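Local coordinates for protein CurF (Lyngbya majuscula, PDB 2Q35) that acts as a crotonase-fold decarboxylase that takes part in the beta-branching of a polyketide chain, at residues A[66-69]-A[70-73]; A[136-139]-A[140-144]; A[162-165]-A[166-170]; A[218-221]-A[222-226]. The protein carries 1 engineered substitution. One frame throughout, in Å; residues are numbered along the deposited sequence.

Contact 1. Residues A[66-69]-A[70-73]; sequences KEFL and IRKT. Engineered in segment 66-69: F68 (natural residue Tyr).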
loop_
_atom_site.group_PDB
_atom_site.type_symbol
_atom_site.label_atom_id
_atom_site.label_comp_id
_atom_site.label_asym_id
_atom_site.label_seq_id
_atom_site.Cartn_x
_atom_site.Cartn_y
_atom_site.Cartn_z
ATOM N N LYS A 66 3.943 27.702 -17.324
ATOM C CA LYS A 66 5.341 27.891 -17.696
ATOM C C LYS A 66 5.746 29.375 -17.616
ATOM O O LYS A 66 6.872 29.700 -17.216
ATOM C CB LYS A 66 5.637 27.284 -19.080
ATOM C CG LYS A 66 5.776 25.749 -19.060
ATOM C CD LYS A 66 5.678 25.120 -20.450
ATOM C CE LYS A 66 4.256 24.637 -20.716
ATOM N NZ LYS A 66 4.125 23.850 -21.970
ATOM N N GLU A 67 4.816 30.274 -17.958
ATOM C CA GLU A 67 5.075 31.723 -17.852
ATOM C C GLU A 67 5.375 32.085 -16.390
ATOM O O GLU A 67 6.298 32.862 -16.111
ATOM C CB GLU A 67 3.883 32.550 -18.354
ATOM C CG GLU A 67 3.397 32.232 -19.774
ATOM C CD GLU A 67 4.187 32.917 -20.889
ATOM O OE1 GLU A 67 5.044 33.796 -20.621
ATOM O OE2 GLU A 67 3.930 32.567 -22.060
ATOM N N PHE A 68 4.607 31.483 -15.480
ATOM C CA PHE A 68 4.759 31.664 -14.032
ATOM C C PHE A 68 6.121 31.164 -13.581
ATOM O O PHE A 68 6.815 31.846 -12.832
ATOM C CB PHE A 68 3.628 30.945 -13.262
ATOM C CG PHE A 68 3.808 30.945 -11.755
ATOM C CD1 PHE A 68 3.307 31.994 -10.976
ATOM C CD2 PHE A 68 4.478 29.896 -11.118
ATOM C CE1 PHE A 68 3.464 31.997 -9.584
ATOM C CE2 PHE A 68 4.650 29.901 -9.720
ATOM C CZ PHE A 68 4.146 30.953 -8.959
ATOM N N LEU A 69 6.500 29.973 -14.048
ATOM C CA LEU A 69 7.803 29.390 -13.695
ATOM C C LEU A 69 8.973 30.242 -14.164
ATOM O O LEU A 69 9.965 30.387 -13.433
ATOM C CB LEU A 69 7.940 27.958 -14.228
ATOM C CG LEU A 69 6.961 26.933 -13.657
ATOM C CD1 LEU A 69 7.230 25.594 -14.291
ATOM C CD2 LEU A 69 7.099 26.842 -12.135
ATOM N N ILE A 70 8.859 30.816 -15.366
ATOM C CA ILE A 70 9.880 31.733 -15.869
ATOM C C ILE A 70 9.977 32.972 -14.966
ATOM O O ILE A 70 11.077 33.413 -14.637
ATOM C CB ILE A 70 9.651 32.114 -17.359
ATOM C CG1 ILE A 70 9.819 30.888 -18.271
ATOM C CG2 ILE A 70 10.593 33.255 -17.795
ATOM C CD1 ILE A 70 11.278 30.352 -18.386
ATOM N N ARG A 71 8.827 33.511 -14.555
ATOM C CA ARG A 71 8.798 34.636 -13.607
ATOM C C ARG A 71 9.498 34.252 -12.304
ATOM O O ARG A 71 10.287 35.022 -11.760
ATOM C CB ARG A 71 7.356 35.083 -13.335
ATOM C CG ARG A 71 6.709 35.830 -14.503
ATOM C CD ARG A 71 5.193 35.755 -14.424
ATOM N NE ARG A 71 4.640 36.701 -13.459
ATOM C CZ ARG A 71 3.434 36.586 -12.902
ATOM N NH1 ARG A 71 2.652 35.551 -13.193
ATOM N NH2 ARG A 71 3.013 37.507 -12.040
ATOM N N LYS A 72 9.233 33.038 -11.828
ATOM C CA LYS A 72 9.873 32.536 -10.621
ATOM C C LYS A 72 11.402 32.439 -10.718
ATOM O O LYS A 72 12.080 32.653 -9.713
ATOM C CB LYS A 72 9.268 31.191 -10.196
ATOM C CG LYS A 72 9.457 30.883 -8.703
ATOM C CD LYS A 72 8.478 29.824 -8.196
ATOM C CE LYS A 72 8.966 28.405 -8.467
ATOM N NZ LYS A 72 10.116 28.063 -7.597
ATOM N N THR A 73 11.952 32.117 -11.899
ATOM C CA THR A 73 13.417 32.016 -12.049
ATOM C C THR A 73 14.092 33.361 -11.802
ATOM O O THR A 73 15.263 33.422 -11.407
ATOM C CB THR A 73 13.877 31.462 -13.432
ATOM O OG1 THR A 73 13.518 32.373 -14.478
ATOM C CG2 THR A 73 13.277 30.085 -13.710
#
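I70 sends its backbone N-H to K66 O at 2.9 Å, and its side chain closes on the same oxygen. CG1 lies beside the backbone N and anti to the carbonyl carbon (chi1 -66°), which folds this branch back one turn to within 3.3 Å of K66 O. At the next residue, R71 N bonds to E67 O at 3.0 Å while R71 CG and CD lie against that carbonyl. A bend at chi3 (79°) then carries the R71 guanidinium round to the ring of F68, an engineered residue that is tyrosine in nature; R71 NH1 comes to 4.2 Å from F68 CD1, obliquely to both flat groups. K72 reaches the same ring from another direction. Its N-H bonds to F68 O, and its methylene CD meets F68 CE2 at 4.1 Å, the two side chains crossing at a slant. Bends at chi3 and chi4 turn the K72 chain off the helix, where NZ is hydrogen-bonded to H226 and meets F230 in a cation-pi contact. T73 N-H bonds to L69 O at 3.0 Å, its CG2 rests on that oxygen, and T73 OG1 donates to I70 O at 2.7 Å. A valine here would probably take the short hydroxyl bond from I70 O, leaving a methyl in its place. Within helix 66-73, then, K72 contributes its backbone and aliphatic part, while its polar end is directed to helix 197-230, near a bound glycerol.

Contact 2. Residues A[136-139]-A[140-144]; sequences GATS and LILRE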
loop_
_atom_site.group_PDB
_atom_site.type_symbol
_atom_site.label_atom_id
_atom_site.label_comp_id
_atom_site.label_asym_id
_atom_site.label_seq_id
_atom_site.Cartn_x
_atom_site.Cartn_y
_atom_site.Cartn_z
ATOM N N GLY A 136 4.351 20.881 -2.679
ATOM C CA GLY A 136 2.954 20.540 -2.408
ATOM C C GLY A 136 2.736 19.249 -1.646
ATOM O O GLY A 136 1.592 18.778 -1.551
ATOM N N ALA A 137 3.802 18.730 -1.021
ATOM C CA ALA A 137 3.766 17.417 -0.363
ATOM C C ALA A 137 3.450 16.349 -1.402
ATOM O O ALA A 137 2.633 15.435 -1.170
ATOM C CB ALA A 137 2.741 17.377 0.802
ATOM N N THR A 138 4.097 16.479 -2.554
ATOM C CA THR A 138 3.916 15.523 -3.663
ATOM C C THR A 138 4.241 14.094 -3.251
ATOM O O THR A 138 3.474 13.158 -3.551
ATOM C CB THR A 138 4.772 15.928 -4.891
ATOM O OG1 THR A 138 4.228 17.119 -5.459
ATOM C CG2 THR A 138 4.756 14.845 -5.968
ATOM N N SER A 139 5.393 13.899 -2.618
ATOM C CA SER A 139 5.800 12.545 -2.278
ATOM C C SER A 139 4.866 11.942 -1.219
ATOM O O SER A 139 4.468 10.782 -1.319
ATOM C CB SER A 139 7.272 12.493 -1.867
ATOM O OG SER A 139 7.508 12.986 -0.562
ATOM N N LEU A 140 4.489 12.742 -0.220
ATOM C CA LEU A 140 3.569 12.258 0.796
ATOM C C LEU A 140 2.272 11.774 0.153
ATOM O O LEU A 140 1.840 10.634 0.363
ATOM C CB LEU A 140 3.256 13.362 1.821
ATOM C CG LEU A 140 2.252 13.000 2.930
ATOM C CD1 LEU A 140 2.844 11.994 3.903
ATOM C CD2 LEU A 140 1.793 14.239 3.691
ATOM N N ILE A 141 1.663 12.652 -0.626
ATOM C CA ILE A 141 0.337 12.378 -1.183
ATOM C C ILE A 141 0.398 11.281 -2.254
ATOM O O ILE A 141 -0.425 10.359 -2.235
ATOM C CB ILE A 141 -0.320 13.676 -1.687
ATOM C CG1 ILE A 141 -0.666 14.598 -0.510
ATOM C CG2 ILE A 141 -1.604 13.380 -2.463
ATOM C CD1 ILE A 141 -1.815 14.080 0.447
ATOM N N LEU A 142 1.376 11.338 -3.160
ATOM C CA LEU A 142 1.426 10.280 -4.186
ATOM C C LEU A 142 1.691 8.892 -3.624
ATOM O O LEU A 142 1.084 7.916 -4.076
ATOM C CB LEU A 142 2.459 10.613 -5.259
ATOM C CG LEU A 142 1.784 11.209 -6.492
ATOM C CD1 LEU A 142 1.383 12.677 -6.277
ATOM C CD2 LEU A 142 2.695 11.023 -7.706
ATOM N N ARG A 143 2.589 8.784 -2.653
ATOM C CA ARG A 143 2.881 7.482 -2.064
ATOM C C ARG A 143 1.661 6.941 -1.336
ATOM O O ARG A 143 1.357 5.753 -1.437
ATOM C CB ARG A 143 4.115 7.527 -1.150
ATOM C CG ARG A 143 5.359 7.841 -1.949
ATOM C CD ARG A 143 6.640 7.361 -1.322
ATOM N NE ARG A 143 7.178 8.304 -0.351
ATOM C CZ ARG A 143 8.430 8.255 0.103
ATOM N NH1 ARG A 143 9.258 7.320 -0.343
ATOM N NH2 ARG A 143 8.856 9.135 0.999
ATOM N N GLU A 144 0.950 7.813 -0.627
ATOM C CA GLU A 144 -0.249 7.390 0.086
ATOM C C GLU A 144 -1.326 6.915 -0.875
ATOM O O GLU A 144 -1.937 5.876 -0.644
ATOM C CB GLU A 144 -0.775 8.501 1.012
ATOM C CG GLU A 144 -2.138 8.206 1.666
ATOM C CD GLU A 144 -2.060 7.235 2.846
ATOM O OE1 GLU A 144 -0.949 6.757 3.191
ATOM O OE2 GLU A 144 -3.135 6.945 3.433
HETATM O O HOH W 1 7.093 11.135 1.501
#
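A137, at the N-cap of helix 138-146, takes the N-H of I141 on its carbonyl oxygen at 3.0 Å, and I141 CB and CG1 rest on that same atom. The methyl of A137 also meets L140 CB, 4.2 Å away, in a small apolar touch over the first turn. T138 follows with L142 N bound to T138 O at 2.8 Å. Its CG2 is set anti to the backbone N and lies alongside L142, 4.0 Å from L142 CD1, both side chains pointing the same way; its OG1 turns back to V135 O. S139 O accepts R143 N at 3.0 Å, and R143 CG presses on that carbonyl oxygen at 3.1 Å. A chi1 of 76° stands S139 OG between its backbone N and carbonyl carbon. From there S139 OG is hydrogen-bonded to a water whose O lies 2.8 Å away. That water sits at the edge of the R143 guanidinium, in its plane, and accepts from R143 NH2 at 2.7 Å. S139 OG is also hydrogen-bonded to H206 of the second subunit, and R143 NH1 donates to L207 O there. An alanine at R143 would probably cost the bridging water the donor N-H of the guanidinium and leave L207 O of that subunit without this partner. The helix begins under the carboxylate of E222 from helix 197-230, which takes the N-H groups of T138 and S139. T138 and L142 pack between helices 104-110 and 148-157, I141 leans on L110, and A137 and L140 lie against A218, while S139 and R143 face the neighbouring subunit.

Contact 3. Residues A[162-165]-A[166-170]; sequences RGKE and LAERG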
loop_
_atom_site.group_PDB
_atom_site.type_symbol
_atom_site.label_atom_id
_atom_site.label_comp_id
_atom_site.label_asym_id
_atom_site.label_seq_id
_atom_site.Cartn_x
_atom_site.Cartn_y
_atom_site.Cartn_z
ATOM N N ARG A 162 -0.862 8.478 -19.796
ATOM C CA ARG A 162 -2.313 8.421 -20.024
ATOM C C ARG A 162 -3.011 7.619 -18.902
ATOM O O ARG A 162 -2.432 6.695 -18.333
ATOM C CB ARG A 162 -2.651 7.804 -21.401
ATOM C CG ARG A 162 -2.462 8.747 -22.598
ATOM C CD ARG A 162 -2.841 8.116 -23.958
ATOM N NE ARG A 162 -3.112 6.688 -23.819
ATOM C CZ ARG A 162 -2.215 5.721 -23.996
ATOM N NH1 ARG A 162 -0.961 6.008 -24.348
ATOM N NH2 ARG A 162 -2.586 4.462 -23.823
ATOM N N GLY A 163 -4.276 7.941 -18.632
ATOM C CA GLY A 163 -5.082 7.189 -17.664
ATOM C C GLY A 163 -5.011 5.694 -17.918
ATOM O O GLY A 163 -4.817 4.897 -17.000
ATOM N N LYS A 164 -5.123 5.304 -19.188
ATOM C CA LYS A 164 -5.079 3.892 -19.544
ATOM C C LYS A 164 -3.792 3.222 -19.080
ATOM O O LYS A 164 -3.812 2.087 -18.587
ATOM C CB LYS A 164 -5.239 3.743 -21.051
ATOM C CG LYS A 164 -5.387 2.309 -21.497
ATOM C CD LYS A 164 -5.556 2.243 -22.995
ATOM C CE LYS A 164 -5.931 0.833 -23.429
ATOM N NZ LYS A 164 -5.660 0.632 -24.881
ATOM N N GLU A 165 -2.674 3.926 -19.234
ATOM C CA GLU A 165 -1.376 3.381 -18.839
ATOM C C GLU A 165 -1.332 3.206 -17.320
ATOM O O GLU A 165 -0.794 2.224 -16.815
ATOM C CB GLU A 165 -0.239 4.289 -19.328
ATOM C CG GLU A 165 -0.155 4.410 -20.858
ATOM C CD GLU A 165 0.959 5.357 -21.316
ATOM O OE1 GLU A 165 0.879 6.576 -21.053
ATOM O OE2 GLU A 165 1.914 4.875 -21.961
ATOM N N LEU A 166 -1.921 4.155 -16.598
ATOM C CA LEU A 166 -1.944 4.094 -15.129
ATOM C C LEU A 166 -2.809 2.920 -14.650
ATOM O O LEU A 166 -2.434 2.215 -13.718
ATOM C CB LEU A 166 -2.443 5.405 -14.528
ATOM C CG LEU A 166 -1.605 6.659 -14.825
ATOM C CD1 LEU A 166 -2.336 7.858 -14.275
ATOM C CD2 LEU A 166 -0.210 6.509 -14.222
ATOM N N ALA A 167 -3.947 2.709 -15.309
ATOM C CA ALA A 167 -4.839 1.587 -15.010
ATOM C C ALA A 167 -4.136 0.256 -15.245
ATOM O O ALA A 167 -4.245 -0.668 -14.429
ATOM C CB ALA A 167 -6.096 1.662 -15.891
ATOM N N GLU A 168 -3.422 0.160 -16.366
ATOM C CA GLU A 168 -2.696 -1.060 -16.697
ATOM C C GLU A 168 -1.612 -1.349 -15.675
ATOM O O GLU A 168 -1.277 -2.503 -15.428
ATOM C CB GLU A 168 -2.149 -0.990 -18.119
ATOM C CG GLU A 168 -3.253 -0.810 -19.159
ATOM C CD GLU A 168 -2.794 -1.086 -20.575
ATOM O OE1 GLU A 168 -1.582 -1.329 -20.779
ATOM O OE2 GLU A 168 -3.652 -1.057 -21.487
ATOM N N ARG A 169 -1.135 -0.280 -15.043
ATOM C CA ARG A 169 -0.109 -0.295 -14.021
ATOM C C ARG A 169 -0.680 -0.607 -12.633
ATOM O O ARG A 169 0.065 -0.775 -11.669
ATOM C CB ARG A 169 0.499 1.098 -13.990
ATOM C CG ARG A 169 1.921 1.163 -13.656
ATOM C CD ARG A 169 2.787 0.735 -14.830
ATOM N NE ARG A 169 4.143 0.664 -14.325
ATOM C CZ ARG A 169 5.103 1.541 -14.588
ATOM N NH1 ARG A 169 4.906 2.552 -15.431
ATOM N NH2 ARG A 169 6.287 1.363 -14.026
ATOM N N GLY A 170 -2.000 -0.684 -12.528
ATOM C CA GLY A 170 -2.643 -1.059 -11.271
ATOM C C GLY A 170 -2.893 0.099 -10.325
ATOM O O GLY A 170 -2.990 -0.091 -9.117
#
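K164 and E168 cross at a slant one helical turn apart, and it is the lysine's methylenes that meet the carboxylate: E168 OE2 is 3.5 Å from K164 CE. K164 NZ stays 4.3 Å from E168 OE2, so the opposite charges are near without forming a salt bridge. Beneath them E168 N bonds to K164 O at 3.0 Å, and E168 CG lies on the same oxygen, also at 3.0 Å. At the start of the helix, E165 reaches back from the third helical position to the N-cap residue: R162 N donates to the anti lone pair of E165 OE1 at 2.9 Å, the N3-to-N-cap half of a capping box. The R162 guanidinium adds only charge here, since NH1 makes a long salt bridge of 3.8 Å to E165 OE1, which lies well out of its plane. At the other end G170, with phi at 87°, completes a Schellman motif, and the R169 N bond to E165 O is weak. Further out, L166, set against R162 O through CG, packs on L150 and M154 of helix 148-157 and on Y123. R169 forms a salt bridge with E153 of that helix and touches Y184 of the second subunit.

Contact 4. Residues A[218-221]-A[222-226]; sequences AIKK and ELEIH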
loop_
_atom_site.group_PDB
_atom_site.type_symbol
_atom_site.label_atom_id
_atom_site.label_comp_id
_atom_site.label_asym_id
_atom_site.label_seq_id
_atom_site.Cartn_x
_atom_site.Cartn_y
_atom_site.Cartn_z
ATOM N N ALA A 218 5.802 18.021 5.565
ATOM C CA ALA A 218 6.004 17.580 4.179
ATOM C C ALA A 218 6.113 18.763 3.219
ATOM O O ALA A 218 7.026 18.830 2.403
ATOM C CB ALA A 218 4.869 16.622 3.756
ATOM N N ILE A 219 5.164 19.695 3.312
ATOM C CA ILE A 219 5.206 20.942 2.547
ATOM C C ILE A 219 6.499 21.703 2.777
ATOM O O ILE A 219 7.148 22.148 1.833
ATOM C CB ILE A 219 4.014 21.872 2.940
ATOM C CG1 ILE A 219 2.697 21.259 2.473
ATOM C CG2 ILE A 219 4.172 23.310 2.351
ATOM C CD1 ILE A 219 2.425 21.386 0.979
ATOM N N LYS A 220 6.847 21.897 4.048
ATOM C CA LYS A 220 8.077 22.619 4.389
ATOM C C LYS A 220 9.339 21.973 3.824
ATOM O O LYS A 220 10.209 22.669 3.258
ATOM C CB LYS A 220 8.172 22.766 5.923
ATOM C CG LYS A 220 9.458 23.442 6.439
ATOM C CD LYS A 220 9.528 23.429 7.983
ATOM C CE LYS A 220 10.921 23.854 8.475
ATOM N NZ LYS A 220 10.937 24.253 9.929
ATOM N N LYS A 221 9.449 20.651 3.973
ATOM C CA LYS A 221 10.647 19.941 3.502
ATOM C C LYS A 221 10.765 20.000 1.970
ATOM O O LYS A 221 11.859 20.250 1.423
ATOM C CB LYS A 221 10.664 18.488 3.986
ATOM C CG LYS A 221 10.900 18.300 5.472
ATOM C CD LYS A 221 11.003 16.828 5.823
ATOM C CE LYS A 221 11.287 16.614 7.311
ATOM N NZ LYS A 221 11.015 15.194 7.712
ATOM N N GLU A 222 9.648 19.781 1.270
ATOM C CA GLU A 222 9.664 19.874 -0.183
ATOM C C GLU A 222 9.996 21.301 -0.629
ATOM O O GLU A 222 10.809 21.496 -1.543
ATOM C CB GLU A 222 8.338 19.385 -0.786
ATOM C CG GLU A 222 8.183 17.866 -0.695
ATOM C CD GLU A 222 7.167 17.332 -1.699
ATOM O OE1 GLU A 222 6.410 18.167 -2.249
ATOM O OE2 GLU A 222 7.168 16.099 -1.917
ATOM N N LEU A 223 9.415 22.304 0.028
ATOM C CA LEU A 223 9.749 23.675 -0.314
ATOM C C LEU A 223 11.253 23.959 -0.220
ATOM O O LEU A 223 11.824 24.568 -1.141
ATOM C CB LEU A 223 8.951 24.676 0.536
ATOM C CG LEU A 223 8.978 26.123 0.046
ATOM C CD1 LEU A 223 8.598 26.245 -1.427
ATOM C CD2 LEU A 223 8.071 27.015 0.923
ATOM N N GLU A 224 11.870 23.550 0.894
ATOM C CA GLU A 224 13.306 23.779 1.141
ATOM C C GLU A 224 14.207 23.184 0.056
ATOM O O GLU A 224 15.145 23.846 -0.402
ATOM C CB GLU A 224 13.714 23.305 2.552
ATOM C CG GLU A 224 13.621 24.444 3.606
ATOM C CD GLU A 224 13.354 23.991 5.059
ATOM O OE1 GLU A 224 13.707 22.838 5.429
ATOM O OE2 GLU A 224 12.788 24.818 5.836
ATOM N N ILE A 225 13.891 21.957 -0.373
ATOM C CA ILE A 225 14.716 21.251 -1.368
ATOM C C ILE A 225 14.429 21.879 -2.730
ATOM O O ILE A 225 15.335 22.075 -3.558
ATOM C CB ILE A 225 14.379 19.726 -1.377
ATOM C CG1 ILE A 225 14.695 19.107 -0.013
ATOM C CG2 ILE A 225 15.129 18.985 -2.511
ATOM C CD1 ILE A 225 13.942 17.804 0.254
ATOM N N HIS A 226 13.160 22.214 -2.953
ATOM C CA HIS A 226 12.767 22.859 -4.193
ATOM C C HIS A 226 13.503 24.159 -4.408
ATOM O O HIS A 226 13.969 24.442 -5.504
ATOM C CB HIS A 226 11.259 23.081 -4.239
ATOM C CG HIS A 226 10.807 23.881 -5.417
ATOM N ND1 HIS A 226 10.482 23.304 -6.627
ATOM C CD2 HIS A 226 10.597 25.212 -5.561
ATOM C CE1 HIS A 226 10.121 24.251 -7.477
ATOM N NE2 HIS A 226 10.182 25.415 -6.856
HETATM O O HOH W 2 10.550 25.514 3.694
#
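K220 keeps CG anti to its backbone N (chi1 177°) and runs fully extended from there, which lays it beside E224, whose chi1 of -92° swings its own extended chain over the same turn. The two side chains point the same way, and the carboxylate meets methylenes: E224 OE2 is 3.4 Å from K220 CE and 3.7 Å from K220 CG. K220 NZ remains 4.5 Å from E224 OE2, close enough for charge attraction but not for a salt bridge. A water fills in below, donating to K220 O at 2.9 Å and, weakly, to E224 OE2 at 3.2 Å; K220 O thus takes both this water and the N-H of E224. These are neighbours four residues apart on the long helix 197-230, whose exposed side carries K220, K221 and E224 while E222 and H226 turn into the protein. E222 is brought inward with CG anti to the carbonyl carbon, resting 3.4 Å from A218 O, and E222 N bonds to that same oxygen. With its carboxylate facing backbone N-H groups of T138 and S139, the negative charge of E222 is probably stabilised. L223 N bonds to I219 O at 2.9 Å, and L223 CB lies over the same carbonyl. I225 folds CG1 and CD1 back on K221 O, which also accepts I225 N, with I225 CD1 at 3.4 Å from that oxygen. From the second subunit, H206 packs on both E222 and I225.

Each contact lies within one helix or at its ends, so none closes a long loop, and the four follow in series along the chain without nesting or crossing. Contact 1, on helix 66-73, is joined to contact 4 much later in sequence through K72 and H226. Contact 2, at the start of helix 138-146, meets contact 4 again where the E222 carboxylate accepts the N-H groups of T138 and S139, and both touch the second subunit. Contact 3, on helix 163-168, touches none of the others; its nearest atoms are about 8 Å from contact 2, and both pack on helix 148-157. Helix 197-230 therefore ties the first turn of helix 138-146 to helix 66-73.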